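Local atomic coordinates of oligopeptide-binding protein oppA (Lactococcus lactis, PDB entry 3DRF), a protein that binds oligopeptides as the receptor component of the OppABCDF ABC transporter, closing around them like a Venus fly-trap for uptake into the cell. Residues I100-R103 against K104-W108; D138-A141 against N142-G145; K201-P205 against K206-S210; V440-N444 against G445-E449; G554-D558 against Y559-N563. One frame throughout, in Å; residues are numbered along the deposited sequence. Where two conformers were deposited one is given.

Contact 1. Residues I100-R103 against K104-W108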
loop_
_atom_site.group_PDB
_atom_site.type_symbol
_atom_site.label_atom_id
_atom_site.label_comp_id
_atom_site.label_asym_id
_atom_site.label_seq_id
_atom_site.Cartn_x
_atom_site.Cartn_y
_atom_site.Cartn_z
ATOM N N ILE A 100 9.990 -22.306 -5.535
ATOM C CA ILE A 100 8.716 -22.307 -4.815
ATOM C C ILE A 100 8.105 -23.712 -4.964
ATOM O O ILE A 100 7.967 -24.198 -6.045
ATOM C CB ILE A 100 7.733 -21.215 -5.396
ATOM C CG1 ILE A 100 8.225 -19.778 -5.146
ATOM C CG2 ILE A 100 6.369 -21.381 -4.775
ATOM C CD1 ILE A 100 9.320 -19.311 -6.104
ATOM N N THR A 101 7.762 -24.327 -3.842
ATOM C CA THR A 101 7.091 -25.649 -3.829
ATOM C C THR A 101 5.704 -25.514 -3.204
ATOM O O THR A 101 5.586 -25.275 -2.049
ATOM C CB THR A 101 7.935 -26.665 -3.030
ATOM O OG1 THR A 101 9.225 -26.750 -3.647
ATOM C CG2 THR A 101 7.310 -28.053 -3.045
ATOM N N LEU A 102 4.704 -25.662 -4.045
ATOM C CA LEU A 102 3.303 -25.616 -3.593
ATOM C C LEU A 102 2.981 -26.955 -2.864
ATOM O O LEU A 102 3.391 -27.982 -3.287
ATOM C CB LEU A 102 2.356 -25.473 -4.805
ATOM C CG LEU A 102 2.626 -24.285 -5.723
ATOM C CD1 LEU A 102 1.777 -24.411 -6.984
ATOM C CD2 LEU A 102 2.375 -22.935 -5.030
ATOM N N ARG A 103 2.187 -26.874 -1.813
ATOM C CA ARG A 103 1.720 -28.122 -1.164
ATOM C C ARG A 103 1.017 -29.047 -2.158
ATOM O O ARG A 103 0.291 -28.629 -2.998
ATOM C CB ARG A 103 0.771 -27.792 0.003
ATOM C CG ARG A 103 1.505 -27.463 1.273
ATOM C CD ARG A 103 0.460 -27.180 2.385
ATOM N NE ARG A 103 1.056 -26.890 3.687
ATOM C CZ ARG A 103 1.192 -27.789 4.640
ATOM N NH1 ARG A 103 0.796 -29.037 4.435
ATOM N NH2 ARG A 103 1.720 -27.427 5.776
ATOM N N LYS A 104 1.258 -30.337 -2.018
ATOM C CA LYS A 104 0.568 -31.357 -2.835
ATOM C C LYS A 104 -0.953 -31.230 -2.835
ATOM O O LYS A 104 -1.584 -31.393 -3.850
ATOM C CB LYS A 104 0.986 -32.753 -2.359
ATOM C CG LYS A 104 0.541 -33.827 -3.243
ATOM C CD LYS A 104 0.927 -35.185 -2.622
ATOM C CE LYS A 104 -0.105 -36.321 -2.815
ATOM N NZ LYS A 104 0.606 -37.658 -2.668
ATOM N N ASP A 105 -1.497 -30.914 -1.676
ATOM C CA ASP A 105 -2.963 -30.804 -1.470
ATOM C C ASP A 105 -3.519 -29.373 -1.510
ATOM O O ASP A 105 -4.581 -29.099 -1.083
ATOM C CB ASP A 105 -3.434 -31.554 -0.215
ATOM C CG ASP A 105 -2.747 -31.110 1.028
ATOM O OD1 ASP A 105 -1.766 -30.336 1.007
ATOM O OD2 ASP A 105 -3.178 -31.582 2.111
ATOM N N LEU A 106 -2.715 -28.466 -2.003
ATOM C CA LEU A 106 -3.216 -27.103 -2.240
ATOM C C LEU A 106 -4.153 -27.069 -3.460
ATOM O O LEU A 106 -3.742 -27.341 -4.539
ATOM C CB LEU A 106 -2.021 -26.124 -2.435
ATOM C CG LEU A 106 -2.393 -24.675 -2.671
ATOM C CD1 LEU A 106 -3.134 -24.061 -1.442
ATOM C CD2 LEU A 106 -1.095 -23.843 -3.060
ATOM N N LYS A 107 -5.377 -26.677 -3.183
ATOM C CA LYS A 107 -6.446 -26.628 -4.175
ATOM C C LYS A 107 -7.130 -25.248 -4.196
ATOM O O LYS A 107 -7.084 -24.515 -3.273
ATOM C CB LYS A 107 -7.476 -27.733 -3.827
ATOM C CG LYS A 107 -6.931 -29.182 -3.944
ATOM C CD LYS A 107 -8.053 -30.173 -3.572
ATOM C CE LYS A 107 -7.496 -31.570 -3.643
ATOM N NZ LYS A 107 -7.133 -31.726 -5.053
ATOM N N TRP A 108 -7.753 -24.973 -5.306
ATOM C CA TRP A 108 -8.755 -23.904 -5.423
ATOM C C TRP A 108 -10.097 -24.347 -4.809
ATOM O O TRP A 108 -10.335 -25.533 -4.588
ATOM C CB TRP A 108 -9.017 -23.592 -6.935
ATOM C CG TRP A 108 -7.748 -22.996 -7.601
ATOM C CD1 TRP A 108 -6.905 -23.648 -8.423
ATOM C CD2 TRP A 108 -7.184 -21.698 -7.369
ATOM N NE1 TRP A 108 -5.863 -22.822 -8.785
ATOM C CE2 TRP A 108 -6.007 -21.632 -8.124
ATOM C CE3 TRP A 108 -7.603 -20.569 -6.654
ATOM C CZ2 TRP A 108 -5.225 -20.472 -8.197
ATOM C CZ3 TRP A 108 -6.814 -19.423 -6.706
ATOM C CH2 TRP A 108 -5.619 -19.388 -7.482
HETATM O O HOH W 1 0.398 -30.958 2.105
#

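Contact 2. Residues D138-A141 against N142-G145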
loop_
_atom_site.group_PDB
_atom_site.type_symbol
_atom_site.label_atom_id
_atom_site.label_comp_id
_atom_site.label_asym_id
_atom_site.label_seq_id
_atom_site.Cartn_x
_atom_site.Cartn_y
_atom_site.Cartn_z
ATOM N N ASP A 138 10.526 -1.492 -10.922
ATOM C CA ASP A 138 11.860 -1.977 -11.278
ATOM C C ASP A 138 12.290 -3.227 -10.497
ATOM O O ASP A 138 13.228 -3.900 -10.893
ATOM C CB ASP A 138 12.898 -0.864 -11.137
ATOM C CG ASP A 138 12.799 0.143 -12.256
ATOM O OD1 ASP A 138 13.006 -0.289 -13.403
ATOM O OD2 ASP A 138 12.512 1.334 -11.993
ATOM N N SER A 139 11.591 -3.567 -9.413
ATOM C CA SER A 139 11.946 -4.839 -8.711
ATOM C C SER A 139 11.768 -6.041 -9.649
ATOM O O SER A 139 12.530 -6.967 -9.609
ATOM C CB SER A 139 11.033 -5.052 -7.508
ATOM O OG SER A 139 11.106 -3.955 -6.564
ATOM N N LEU A 140 10.741 -6.009 -10.487
ATOM C CA LEU A 140 10.422 -7.149 -11.391
ATOM C C LEU A 140 11.394 -7.287 -12.575
ATOM O O LEU A 140 11.502 -8.306 -13.138
ATOM C CB LEU A 140 8.966 -7.035 -11.875
ATOM C CG LEU A 140 7.944 -7.292 -10.718
ATOM C CD1 LEU A 140 6.541 -7.069 -11.275
ATOM C CD2 LEU A 140 8.045 -8.726 -10.133
ATOM N N ALA A 141 12.134 -6.206 -12.881
ATOM C CA ALA A 141 13.191 -6.235 -13.929
ATOM C C ALA A 141 14.383 -7.155 -13.605
ATOM O O ALA A 141 15.127 -7.528 -14.420
ATOM C CB ALA A 141 13.667 -4.809 -14.217
ATOM N N ASN A 142 14.479 -7.505 -12.324
ATOM C CA ASN A 142 15.525 -8.407 -11.814
ATOM C C ASN A 142 15.258 -9.900 -12.025
ATOM O O ASN A 142 16.115 -10.679 -11.783
ATOM C CB ASN A 142 15.843 -8.050 -10.328
ATOM C CG ASN A 142 16.885 -8.993 -9.664
ATOM O OD1 ASN A 142 18.013 -9.002 -10.029
ATOM N ND2 ASN A 142 16.444 -9.738 -8.692
ATOM N N ILE A 143 14.090 -10.247 -12.540
ATOM C CA ILE A 143 13.812 -11.625 -12.995
ATOM C C ILE A 143 14.195 -11.723 -14.470
ATOM O O ILE A 143 13.736 -10.978 -15.276
ATOM C CB ILE A 143 12.333 -12.007 -12.756
ATOM C CG1 ILE A 143 12.092 -12.137 -11.243
ATOM C CG2 ILE A 143 12.016 -13.398 -13.459
ATOM C CD1 ILE A 143 10.558 -12.279 -10.901
ATOM N N VAL A 144 15.088 -12.652 -14.761
ATOM C CA VAL A 144 15.564 -12.852 -16.139
ATOM C C VAL A 144 14.378 -13.000 -17.093
ATOM O O VAL A 144 13.498 -13.776 -16.867
ATOM C CB VAL A 144 16.521 -14.112 -16.194
ATOM C CG1 VAL A 144 16.915 -14.407 -17.636
ATOM C CG2 VAL A 144 17.819 -13.800 -15.423
ATOM N N GLY A 145 14.426 -12.218 -18.178
ATOM C CA GLY A 145 13.376 -12.309 -19.197
ATOM C C GLY A 145 12.098 -11.491 -18.930
ATOM O O GLY A 145 11.275 -11.335 -19.790
HETATM O O HOH W 2 13.380 -9.671 -8.994
HETATM O O HOH W 3 14.183 -8.732 -16.870
#

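Contact 3. Residues K201-P205 against K206-S210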
loop_
_atom_site.group_PDB
_atom_site.type_symbol
_atom_site.label_atom_id
_atom_site.label_comp_id
_atom_site.label_asym_id
_atom_site.label_seq_id
_atom_site.Cartn_x
_atom_site.Cartn_y
_atom_site.Cartn_z
ATOM N N LYS A 201 -8.526 -18.402 -18.093
ATOM C CA LYS A 201 -7.799 -18.387 -19.370
ATOM C C LYS A 201 -8.670 -18.038 -20.591
ATOM O O LYS A 201 -8.134 -17.678 -21.561
ATOM C CB LYS A 201 -7.075 -19.711 -19.614
ATOM C CG LYS A 201 -8.010 -20.838 -19.776
ATOM C CD LYS A 201 -7.224 -22.132 -20.135
ATOM C CE LYS A 201 -8.217 -23.246 -20.472
ATOM N NZ LYS A 201 -7.470 -24.509 -20.738
ATOM N N ASP A 202 -9.975 -18.085 -20.473
ATOM C CA ASP A 202 -10.814 -17.630 -21.593
ATOM C C ASP A 202 -11.578 -16.343 -21.255
ATOM O O ASP A 202 -12.691 -16.101 -21.767
ATOM C CB ASP A 202 -11.777 -18.718 -22.040
ATOM C CG ASP A 202 -11.076 -19.939 -22.625
ATOM O OD1 ASP A 202 -10.000 -19.822 -23.259
ATOM O OD2 ASP A 202 -11.634 -21.038 -22.454
ATOM N N VAL A 203 -10.948 -15.541 -20.411
ATOM C CA VAL A 203 -11.385 -14.161 -20.214
ATOM C C VAL A 203 -10.328 -13.268 -20.848
ATOM O O VAL A 203 -9.172 -13.353 -20.575
ATOM C CB VAL A 203 -11.497 -13.843 -18.680
ATOM C CG1 VAL A 203 -11.896 -12.371 -18.506
ATOM C CG2 VAL A 203 -12.531 -14.796 -17.991
ATOM N N ALA A 204 -10.745 -12.378 -21.732
ATOM C CA ALA A 204 -9.784 -11.507 -22.371
ATOM C C ALA A 204 -9.065 -10.608 -21.340
ATOM O O ALA A 204 -9.676 -10.088 -20.436
ATOM C CB ALA A 204 -10.496 -10.624 -23.428
ATOM N N PRO A 205 -7.747 -10.369 -21.597
ATOM C CA PRO A 205 -7.004 -9.592 -20.587
ATOM C C PRO A 205 -7.649 -8.232 -20.254
ATOM O O PRO A 205 -7.800 -7.950 -19.094
ATOM C CB PRO A 205 -5.629 -9.442 -21.230
ATOM C CG PRO A 205 -5.544 -10.689 -22.075
ATOM C CD PRO A 205 -6.883 -11.418 -21.823
ATOM N N LYS A 206 -8.090 -7.521 -21.249
ATOM C CA LYS A 206 -8.700 -6.196 -21.024
ATOM C C LYS A 206 -9.992 -6.233 -20.192
ATOM O O LYS A 206 -10.359 -5.277 -19.631
ATOM C CB LYS A 206 -8.983 -5.504 -22.388
ATOM C CG LYS A 206 -10.197 -6.119 -23.119
ATOM C CD LYS A 206 -10.477 -5.423 -24.521
ATOM C CE LYS A 206 -11.754 -5.950 -25.219
ATOM N NZ LYS A 206 -12.974 -5.539 -24.408
ATOM N N ASP A 207 -10.636 -7.401 -20.187
ATOM C CA ASP A 207 -11.931 -7.618 -19.476
ATOM C C ASP A 207 -11.720 -8.288 -18.073
ATOM O O ASP A 207 -12.623 -8.474 -17.358
ATOM C CB ASP A 207 -12.821 -8.579 -20.310
ATOM C CG ASP A 207 -13.265 -8.022 -21.688
ATOM O OD1 ASP A 207 -13.299 -6.853 -21.796
ATOM O OD2 ASP A 207 -13.583 -8.867 -22.525
ATOM N N LEU A 208 -10.499 -8.649 -17.758
ATOM C CA LEU A 208 -10.297 -9.492 -16.564
ATOM C C LEU A 208 -10.648 -8.819 -15.240
ATOM O O LEU A 208 -11.268 -9.406 -14.439
ATOM C CB LEU A 208 -8.860 -10.053 -16.528
ATOM C CG LEU A 208 -8.602 -11.077 -15.386
ATOM C CD1 LEU A 208 -9.505 -12.330 -15.519
ATOM C CD2 LEU A 208 -7.098 -11.488 -15.389
ATOM N N ALA A 209 -10.290 -7.561 -15.094
ATOM C CA ALA A 209 -10.547 -6.839 -13.825
ATOM C C ALA A 209 -12.034 -6.660 -13.567
ATOM O O ALA A 209 -12.427 -6.564 -12.427
ATOM C CB ALA A 209 -9.853 -5.467 -13.866
ATOM N N SER A 210 -12.820 -6.532 -14.634
ATOM C CA SER A 210 -14.269 -6.326 -14.487
ATOM C C SER A 210 -15.089 -7.608 -14.669
ATOM O O SER A 210 -16.323 -7.567 -14.655
ATOM C CB SER A 210 -14.758 -5.271 -15.483
ATOM O OG SER A 210 -14.559 -5.704 -16.816
HETATM O O HOH W 4 -13.514 -11.822 -22.292
HETATM O O HOH W 5 -8.333 -6.173 -16.949
#

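Contact 4. Residues V440-N444 against G445-E449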
loop_
_atom_site.group_PDB
_atom_site.type_symbol
_atom_site.label_atom_id
_atom_site.label_comp_id
_atom_site.label_asym_id
_atom_site.label_seq_id
_atom_site.Cartn_x
_atom_site.Cartn_y
_atom_site.Cartn_z
ATOM N N VAL A 440 -3.490 28.296 -1.783
ATOM C CA VAL A 440 -3.826 26.885 -2.028
ATOM C C VAL A 440 -5.360 26.727 -1.990
ATOM O O VAL A 440 -5.997 27.197 -1.098
ATOM C CB VAL A 440 -3.138 25.986 -0.953
ATOM C CG1 VAL A 440 -3.546 24.502 -1.153
ATOM C CG2 VAL A 440 -1.654 26.107 -1.028
ATOM N N SER A 441 -5.904 26.067 -2.984
ATOM C CA SER A 441 -7.338 25.823 -3.035
ATOM C C SER A 441 -7.623 24.360 -3.329
ATOM O O SER A 441 -6.867 23.686 -4.033
ATOM C CB SER A 441 -8.013 26.725 -4.064
ATOM O OG SER A 441 -7.536 26.476 -5.361
ATOM N N LEU A 442 -8.743 23.862 -2.765
ATOM C CA LEU A 442 -9.148 22.471 -2.926
ATOM C C LEU A 442 -9.472 22.155 -4.382
ATOM O O LEU A 442 -10.071 22.970 -5.086
ATOM C CB LEU A 442 -10.355 22.158 -2.039
ATOM C CG LEU A 442 -10.119 22.213 -0.528
ATOM C CD1 LEU A 442 -11.402 21.902 0.228
ATOM C CD2 LEU A 442 -9.008 21.255 -0.123
ATOM N N TYR A 443 -9.173 20.942 -4.805
ATOM C CA TYR A 443 -9.563 20.446 -6.131
ATOM C C TYR A 443 -11.096 20.451 -6.254
ATOM O O TYR A 443 -11.789 19.843 -5.510
ATOM C CB TYR A 443 -9.038 19.017 -6.314
ATOM C CG TYR A 443 -9.216 18.464 -7.721
ATOM C CD1 TYR A 443 -8.142 18.447 -8.597
ATOM C CD2 TYR A 443 -10.443 17.967 -8.148
ATOM C CE1 TYR A 443 -8.267 17.958 -9.874
ATOM C CE2 TYR A 443 -10.571 17.476 -9.417
ATOM C CZ TYR A 443 -9.489 17.470 -10.266
ATOM O OH TYR A 443 -9.679 16.992 -11.538
ATOM N N ASN A 444 -11.557 21.245 -7.206
ATOM C CA ASN A 444 -13.010 21.447 -7.452
ATOM C C ASN A 444 -13.764 21.951 -6.213
ATOM O O ASN A 444 -14.942 21.748 -6.083
ATOM C CB ASN A 444 -13.666 20.202 -8.064
ATOM C CG ASN A 444 -13.236 19.999 -9.535
ATOM O OD1 ASN A 444 -12.557 20.792 -10.112
ATOM N ND2 ASN A 444 -13.694 18.927 -10.125
ATOM N N GLY A 445 -13.048 22.611 -5.321
ATOM C CA GLY A 445 -13.650 23.258 -4.151
ATOM C C GLY A 445 -14.167 22.308 -3.093
ATOM O O GLY A 445 -14.945 22.687 -2.286
ATOM N N LYS A 446 -13.730 21.045 -3.131
ATOM C CA LYS A 446 -14.193 20.050 -2.172
ATOM C C LYS A 446 -13.144 18.957 -1.965
ATOM O O LYS A 446 -12.210 18.877 -2.662
ATOM C CB LYS A 446 -15.457 19.390 -2.753
ATOM C CG LYS A 446 -15.234 18.721 -4.047
ATOM C CD LYS A 446 -16.565 18.055 -4.422
ATOM C CE LYS A 446 -16.347 16.951 -5.270
ATOM N NZ LYS A 446 -15.659 15.804 -4.738
ATOM N N LEU A 447 -13.406 18.102 -1.005
ATOM C CA LEU A 447 -12.575 16.913 -0.761
ATOM C C LEU A 447 -12.885 15.824 -1.765
ATOM O O LEU A 447 -13.968 15.654 -2.174
ATOM C CB LEU A 447 -12.817 16.424 0.668
ATOM C CG LEU A 447 -12.480 17.403 1.803
ATOM C CD1 LEU A 447 -12.764 16.659 3.167
ATOM C CD2 LEU A 447 -11.047 17.874 1.697
ATOM N N MET A 448 -11.883 15.049 -2.123
ATOM C CA MET A 448 -12.011 14.066 -3.199
ATOM C C MET A 448 -12.325 12.674 -2.647
ATOM O O MET A 448 -11.668 12.200 -1.769
ATOM C CB MET A 448 -10.686 14.032 -3.997
ATOM C CG MET A 448 -10.810 13.220 -5.314
ATOM S SD MET A 448 -9.352 13.336 -6.367
ATOM C CE MET A 448 -9.530 15.023 -6.977
ATOM N N GLU A 449 -13.332 12.044 -3.209
ATOM C CA GLU A 449 -13.722 10.651 -2.854
ATOM C C GLU A 449 -12.560 9.657 -3.188
ATOM O O GLU A 449 -11.859 9.805 -4.157
ATOM C CB GLU A 449 -15.016 10.286 -3.631
ATOM C CG GLU A 449 -15.594 8.885 -3.307
ATOM C CD GLU A 449 -15.034 7.773 -4.182
ATOM O OE1 GLU A 449 -14.682 8.044 -5.320
ATOM O OE2 GLU A 449 -14.990 6.670 -3.696
HETATM O O HOH W 6 -12.372 16.926 -5.090
#

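Contact 5. Residues G554-D558 against Y559-N563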
loop_
_atom_site.group_PDB
_atom_site.type_symbol
_atom_site.label_atom_id
_atom_site.label_comp_id
_atom_site.label_asym_id
_atom_site.label_seq_id
_atom_site.Cartn_x
_atom_site.Cartn_y
_atom_site.Cartn_z
ATOM N N GLY A 554 -9.892 -15.710 20.061
ATOM C CA GLY A 554 -8.923 -16.042 19.022
ATOM C C GLY A 554 -8.548 -14.920 18.055
ATOM O O GLY A 554 -7.785 -15.153 17.177
ATOM N N MET A 555 -9.114 -13.747 18.195
ATOM C CA MET A 555 -8.716 -12.635 17.347
ATOM C C MET A 555 -7.397 -12.022 17.885
ATOM O O MET A 555 -7.166 -12.031 19.062
ATOM C CB MET A 555 -9.805 -11.585 17.257
ATOM C CG MET A 555 -9.450 -10.352 16.453
ATOM S SD MET A 555 -9.061 -10.649 14.682
ATOM C CE MET A 555 -8.360 -9.089 14.195
ATOM N N THR A 556 -6.566 -11.527 16.965
ATOM C CA THR A 556 -5.258 -11.000 17.385
ATOM C C THR A 556 -4.774 -9.993 16.384
ATOM O O THR A 556 -5.134 -10.034 15.247
ATOM C CB THR A 556 -4.230 -12.153 17.512
ATOM O OG1 THR A 556 -3.048 -11.677 18.124
ATOM C CG2 THR A 556 -3.849 -12.742 16.131
ATOM N N LEU A 557 -3.927 -9.091 16.842
ATOM C CA LEU A 557 -3.180 -8.185 15.967
ATOM C C LEU A 557 -1.663 -8.461 16.031
ATOM O O LEU A 557 -0.858 -7.668 15.618
ATOM C CB LEU A 557 -3.503 -6.709 16.238
ATOM C CG LEU A 557 -4.881 -6.182 15.832
ATOM C CD1 LEU A 557 -4.933 -4.674 16.083
ATOM C CD2 LEU A 557 -5.175 -6.463 14.305
ATOM N N ASP A 558 -1.299 -9.597 16.563
ATOM C CA ASP A 558 0.094 -9.976 16.687
ATOM C C ASP A 558 0.641 -10.361 15.310
ATOM O O ASP A 558 0.001 -11.094 14.584
ATOM C CB ASP A 558 0.239 -11.184 17.597
ATOM C CG ASP A 558 -0.180 -10.917 19.065
ATOM O OD1 ASP A 558 -0.483 -9.828 19.479
ATOM O OD2 ASP A 558 -0.236 -11.878 19.804
ATOM N N TYR A 559 1.832 -9.875 14.983
ATOM C CA TYR A 559 2.460 -10.258 13.752
ATOM C C TYR A 559 3.002 -11.668 13.913
ATOM O O TYR A 559 3.336 -12.076 14.994
ATOM C CB TYR A 559 3.545 -9.232 13.340
ATOM C CG TYR A 559 3.005 -7.847 12.959
ATOM C CD1 TYR A 559 2.171 -7.701 11.888
ATOM C CD2 TYR A 559 3.327 -6.702 13.705
ATOM C CE1 TYR A 559 1.664 -6.449 11.532
ATOM C CE2 TYR A 559 2.832 -5.457 13.353
ATOM C CZ TYR A 559 1.991 -5.348 12.259
ATOM O OH TYR A 559 1.464 -4.145 11.843
ATOM N N GLY A 560 3.033 -12.388 12.836
ATOM C CA GLY A 560 3.406 -13.791 12.992
ATOM C C GLY A 560 2.271 -14.818 13.300
ATOM O O GLY A 560 2.492 -15.998 13.315
ATOM N N ALA A 561 1.053 -14.328 13.518
ATOM C CA ALA A 561 -0.085 -15.229 13.649
ATOM C C ALA A 561 -0.547 -15.661 12.267
ATOM O O ALA A 561 -0.950 -14.858 11.493
ATOM C CB ALA A 561 -1.221 -14.488 14.395
ATOM N N MET A 562 -0.434 -16.942 11.995
ATOM C CA MET A 562 -0.691 -17.454 10.627
ATOM C C MET A 562 -2.056 -18.129 10.402
ATOM O O MET A 562 -2.398 -18.419 9.322
ATOM C CB MET A 562 0.416 -18.442 10.196
ATOM C CG MET A 562 1.817 -17.825 10.132
ATOM S SD MET A 562 1.867 -16.600 8.773
ATOM C CE MET A 562 2.179 -15.061 9.714
ATOM N N ASN A 563 -2.794 -18.363 11.466
ATOM C CA ASN A 563 -4.037 -19.148 11.398
ATOM C C ASN A 563 -5.206 -18.505 12.086
ATOM O O ASN A 563 -6.101 -19.171 12.517
ATOM C CB ASN A 563 -3.801 -20.496 12.024
ATOM C CG ASN A 563 -3.249 -21.455 11.075
ATOM O OD1 ASN A 563 -3.866 -21.779 10.096
ATOM N ND2 ASN A 563 -2.073 -21.913 11.352
#

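Contact 1. Residues I100-R103 against K104-W108
Arg-103 and Leu-106 are the ends of a type I beta turn that follows strand 97-102 and has Lys-104 and Asp-105 at its corners. Lys-104, first of the two, points its side chain away from the strand. Asp-105 then lays its carboxylate alongside the Arg-103 side chain, both pointing the same way, with OD1 3.7 Å from Arg-103 CB. The charges stop short of a salt bridge: Asp-105 OD1 is 4.5 Å from Arg-103 NH1, and a water fills the step, donating to OD1 and accepting from NH1 at 3.0 Å. The guanidinium itself is gripped through NE and NH2 by the carbonyls of Gly-85 and Gly-84. Leu-106 closes the turn, its N bonding to Arg-103 O at 3.2 Å with the donor well above the carbonyl plane. A chi1 of -179° sets the Leu-106 CG beside its own carbonyl carbon, and from there CD2 reaches back to Leu-102 CD2 at 4.1 Å. Beyond the turn, Trp-108 gives its NE1 to Asp-118 of helix 116-127. The strand end lies between strands 87-92 and 170-174, and Leu-102 packs on Ala-87 of the former.

Contact 2. Residues D138-A141 against N142-G145
Ser-139 and Leu-140 each receive a backbone bond from three residues further on, Asn-142 and Ile-143, in a short helical turn buried in the connection between helices 116-127 and 146-150. The two bonds differ in quality. Ile-143 N meets Leu-140 O at 3.3 Å and nearly straight, 167° at the hydrogen, whereas Asn-142 N to Ser-139 O, at 3.4 Å, is weak. An earlier bond of the same span, from Ala-141 N to Asp-138 O, starts the turn.

Two waters reinforce it. One donates to Ser-139 O and accepts from Asn-142 ND2, 3.1 Å away, so Ser-139 O takes both a backbone N-H and a water. The Asn-142 amide gets there because CG stands anti to the backbone N (chi1 177°), which swings the side chain clear of the turn; ND2 also donates to Glu-177 O. The second water bridges the carbonyls of Ala-141 and Ile-143, two residues apart, at the end of the turn, donating to Ala-141 O at 2.9 Å and to Ile-143 O at 2.8 Å. Lys-176 NZ is a further donor to Ala-141 O.

Apolar contact is slight: Leu-140 CD2 comes within 4.4 Å of Ile-143 CD1, and the two side chains instead pack on helix 116-127, at Ile-126 and Tyr-123. Ser-139 OG bonds to Asp-483. Successive i+3 to i bonds are the pattern of a 3-10 type turn, here leading through an extended Val-144 to Gly-145, the N-cap of helix 146-150.

Contact 3. Residues K201-P205 against K206-S210
Asp-207 N donates to Ala-204 O at 2.9 Å, and Leu-208 N follows with a straighter bond to Pro-205 O, 3.1 Å long and 166° at the hydrogen. Two such i+3 bonds in a row make a short turn of 3-10 type, with Pro-205 in its first coil, where the missing proline N-H costs no bond of this pattern. In both, the donor stands above the carbonyl plane. A water bridges Pro-205 O, to which it donates, and Ala-209 N, from which it accepts.

The carboxylate of Asp-207 works on two sides. Its OD1 takes Lys-206 NZ in a salt bridge of 2.9 Å, on the syn side and 24° out of the carboxylate plane; the lysine chain bends at its last torsion to reach it. OD2 accepts from a water that in turn accepts from Ala-204 N, and lies 3.7 Å from Ala-204 CB. Without the carboxylate, as with an alanine here, the Lys-206 ammonium is likely to lose its mate and swing into solvent, and the bridging water to lose its hold on the side chain.

Deeper in, Leu-208 packs on Leu-50 and Tyr-131, the latter also touching Pro-205. Val-203 points its side chain toward the turn and crosses Leu-208 at about a right angle. The Val-203 chi1 of 177° places CG1 beside the carbonyl carbon, and this methyl meets Leu-208 CD1 at 3.8 Å.

Contact 4. Residues V440-N444 against G445-E449
One face of the Tyr-443 ring carries the methyl of Met-448: CE sits 3.6 Å from the ring centroid, 23° off the normal, as a CH-pi contact. It is shifted toward the rim, so its nearest ring atom is CD2, at 3.3 Å. The sulfur stands farther back above the face, SD being 5.3 Å from the centroid, which makes this a Met-aromatic contact led by the methyl. The Met-448 chain is extended until its last torsion (chi3 -73°), and that bend turns CE onto the ring. His-456 meets the tyrosine with its ring plane at about 70°, and the phenol OH bonds to Asp-465.

Between the two side chains the backbone turns sharply where strand 439-442 ends. Gly-445 N bonds to Leu-442 O at 3.0 Å and Lys-446 N to Tyr-443 O at 3.3 Å, each donor above the carbonyl plane. Asn-444 and Gly-445 both have positive phi, and a CB on Gly-445 would clash with Asn-444 O.

Leu-442 CD1 approaches Leu-447 CD2 at 4.3 Å, both leucines facing helix 422-435. Lys-446 folds its chain back until NZ donates to Leu-447 O at 3.1 Å. A water also donates to Tyr-443 O, which thus receives two hydrogens. With Met-448 CE on one face, His-456 against it and its OH bonded to Asp-465, the Tyr-443 ring is probably restrained from turning, just where the chain heads for helix 450-458.

Contact 5. Residues G554-D558 against Y559-N563
Thr-556 and Ala-561 meet methyl to methyl where the chain folds back through a type II beta turn, Asp-558 to Ala-561, with an ST turn just before it. This is the close part of the contact: Thr-556 CG2 lies 3.6 Å from Ala-561 CB, which also sits 3.6 Å from Asp-558 O. Gly-560 holds the third position of the type II turn with phi 88°, where a CB would collide with the carbonyl of the residue before. Packing continues beyond the turn, with Leu-557 on Leu-295 and Thr-546, tying the loop to strands 292-307 and 536-549. The Tyr-559 ring likewise heads into protein: its OH bonds to Gln-298 O, and Phe-79 meets it edge to face.

Threonine serves two purposes through its two branches. A chi1 of -170° puts OG1 beside the carbonyl carbon, facing the chain ahead, while CG2 is left for the alanine. A valine in its place would probably keep a methyl against Ala-561 but leave the Asp-558 N-H without its acceptor, freeing the entry to the turn to shift.

The looser side is that of Asp-558, which is exposed, its carboxylate bending off from the turn. The turn's ends are not firmly joined either, Asp-558 O and Ala-561 N being 3.6 Å apart. The bond that defines the ST turn is Asp-558 N to Thr-556 OG1, 3.1 Å long and 161° at the hydrogen.

How the contacts relate
All five contacts are local turns, strung in series along the chain, and none touches another. Contacts 1, 2 and 3 form a loose group with centres about 24 to 25 Å apart; strand 170-174 links the first two, pairing with the strand of contact 1 and packing against Ile-143 of contact 2. Contact 5 comes within about 9 Å of contact 1 at the nearest atoms, although more than 400 residues separate them in sequence. Contact 4 stands apart, its centre about 48 Å from that of contact 1 and across the chain's centre from contacts 1 and 5. The structure is the closed, peptide-bound form.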